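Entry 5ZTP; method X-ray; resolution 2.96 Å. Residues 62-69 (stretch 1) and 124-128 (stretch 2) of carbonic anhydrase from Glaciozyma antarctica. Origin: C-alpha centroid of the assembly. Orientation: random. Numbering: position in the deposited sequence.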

# COMPACT_ATOMS: atom_id res chain seq x y z
N ALA A 62 -6.06 -1.93 3.39
CA ALA A 62 -7.27 -2.75 3.48
C ALA A 62 -8.41 -2.01 2.83
O ALA A 62 -8.72 -0.92 3.26
CB ALA A 62 -7.62 -3.05 4.92
N GLY A 63 -8.97 -2.57 1.76
CA GLY A 63 -10.05 -1.94 1.04
C GLY A 63 -9.61 -1.06 -0.12
O GLY A 63 -10.37 -0.88 -1.07
N GLY A 64 -8.40 -0.52 -0.07
CA GLY A 64 -7.96 0.41 -1.07
C GLY A 64 -8.59 1.77 -0.86
O GLY A 64 -8.91 2.48 -1.82
N ARG A 65 -8.72 2.17 0.40
CA ARG A 65 -9.49 3.35 0.74
C ARG A 65 -8.69 4.63 0.68
O ARG A 65 -7.62 4.73 1.27
CB ARG A 65 -10.13 3.21 2.15
CG ARG A 65 -11.02 2.01 2.30
CD ARG A 65 -12.17 2.07 1.30
NE ARG A 65 -13.49 2.19 1.95
CZ ARG A 65 -14.38 3.17 1.77
NH1 ARG A 65 -14.12 4.19 0.95
NH2 ARG A 65 -15.54 3.12 2.44
N ALA A 66 -9.27 5.62 0.00
CA ALA A 66 -8.69 6.95 -0.21
C ALA A 66 -8.34 7.64 1.09
O ALA A 66 -7.23 8.17 1.20
CB ALA A 66 -9.64 7.83 -1.01
N SER A 67 -9.28 7.66 2.04
CA SER A 67 -9.08 8.44 3.29
C SER A 67 -7.81 7.99 3.95
O SER A 67 -7.01 8.81 4.37
CB SER A 67 -10.25 8.29 4.30
OG SER A 67 -10.45 6.94 4.77
N ASP A 68 -7.63 6.68 3.99
CA ASP A 68 -6.46 6.05 4.61
C ASP A 68 -5.18 6.36 3.87
O ASP A 68 -4.15 6.50 4.48
CB ASP A 68 -6.64 4.53 4.64
CG ASP A 68 -5.72 3.88 5.61
OD1 ASP A 68 -5.37 4.51 6.61
OD2 ASP A 68 -5.34 2.73 5.39
N ALA A 69 -5.30 6.46 2.55
CA ALA A 69 -4.25 6.73 1.60
C ALA A 69 -3.91 8.21 1.47
O ALA A 69 -2.94 8.58 0.81
CB ALA A 69 -4.68 6.20 0.22
N CYS A 124 -12.54 0.78 10.63
CA CYS A 124 -12.11 -0.19 9.63
C CYS A 124 -12.32 0.26 8.20
O CYS A 124 -11.58 -0.18 7.32
CB CYS A 124 -12.78 -1.53 9.86
SG CYS A 124 -12.37 -2.20 11.49
N LEU A 125 -13.32 1.11 7.95
CA LEU A 125 -13.58 1.62 6.60
C LEU A 125 -14.14 0.53 5.63
O LEU A 125 -13.90 0.56 4.43
CB LEU A 125 -12.32 2.26 5.99
CG LEU A 125 -11.48 3.46 6.48
CD1 LEU A 125 -11.83 3.89 7.86
CD2 LEU A 125 -10.00 3.19 6.34
N GLU A 126 -14.93 -0.41 6.17
CA GLU A 126 -15.70 -1.39 5.40
C GLU A 126 -16.67 -0.72 4.41
O GLU A 126 -16.97 0.47 4.51
CB GLU A 126 -16.44 -2.33 6.37
CG GLU A 126 -17.63 -1.72 7.11
CD GLU A 126 -17.31 -1.18 8.47
OE1 GLU A 126 -16.14 -0.85 8.74
OE2 GLU A 126 -18.26 -1.09 9.28
N PHE A 127 -17.12 -1.49 3.44
CA PHE A 127 -18.12 -1.01 2.50
C PHE A 127 -19.03 -2.15 2.08
O PHE A 127 -18.63 -3.32 2.07
CB PHE A 127 -17.51 -0.32 1.27
CG PHE A 127 -16.37 -1.08 0.59
CD1 PHE A 127 -16.63 -2.02 -0.43
CD2 PHE A 127 -15.04 -0.83 0.93
CE1 PHE A 127 -15.60 -2.71 -1.06
CE2 PHE A 127 -14.01 -1.52 0.31
CZ PHE A 127 -14.28 -2.45 -0.69
N PRO A 128 -20.28 -1.80 1.75
CA PRO A 128 -21.21 -2.81 1.31
C PRO A 128 -21.17 -3.03 -0.21
O PRO A 128 -21.62 -4.05 -0.69
CB PRO A 128 -22.55 -2.23 1.78
CG PRO A 128 -22.39 -0.75 1.58
CD PRO A 128 -20.93 -0.47 1.84

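The contact between the two stretches is small, burying 298 Å² summed over both sides, and most of that area belongs to three residues: Leu125 (82 Å²), Arg65 (77 Å²) and Phe127 (56 Å²). In each of them the CA-to-CB bond points toward the opposing stretch.

Arg65 supplies the single hydrogen bond across the contact. Its NE lies 3.0 Å from Leu125 O, and with hydrogens placed the N-H...O angle is 155°, close enough to linear for a sound bond. The carbonyl sits at the edge of the guanidinium, near its plane, which is where the N-H groups project. Chi1 and chi2 are both m (-58° and -60°), and they bring the chain round to this position; chi3, at -116°, falls between wells. Glu126 O also lies near the guanidinium plane, but its 3.7 Å distance from Arg65 NH2 is too long to be counted as a hydrogen bond. Arginine suits the site because it joins a polar donor to an aliphatic stem: CG of Arg65 packs 3.9 Å from CB of Leu125 while NE reaches the carbonyl of the same residue.

Leu125 thus contributes both backbone and side chain. Its phi/psi of 70/34 is a left-handed conformation, uncommon for a residue with a CB. Beyond its contact with the arginine stem, the side chain meets the first turn of the weakly bonded helix that begins near Ala66: CD2 is 4.0 Å from Asp68 CB, and CG is 4.0 Å from Ser67 OG. Within that stretch, Ala69 N donates to Arg65 O at 3.2 Å, so the turn carrying Ser67 and Asp68 follows directly from the arginine. Asp68 OD2 is hydrogen-bonded elsewhere in the structure, and it is CB that lies nearest the leucine.

Phe127, buried, adds nonpolar surface beside the arginine and the glycine turn. With chi1 at 48° (p) and chi2 at 89°, its ring places CD2 3.5 Å from Arg65 NE and CE2 3.9 Å from Gly63 O. Both approaches are oblique, so the evidence supports close packing and not a stack.

Gly63 fits here for two geometric reasons. At phi/psi 91/-26, a CB would be jammed against the carbonyl oxygen of Ala62, which by itself calls for glycine. An ideal CB would also be crowded by Arg65 CG, at 3.1 Å, and would lie 3.6 Å from Phe127 CE2, close to the ring. Glu126, between Leu125 and Phe127, turns its CA-to-CB bond away, and its carboxylate is hydrogen-bonded elsewhere in the structure.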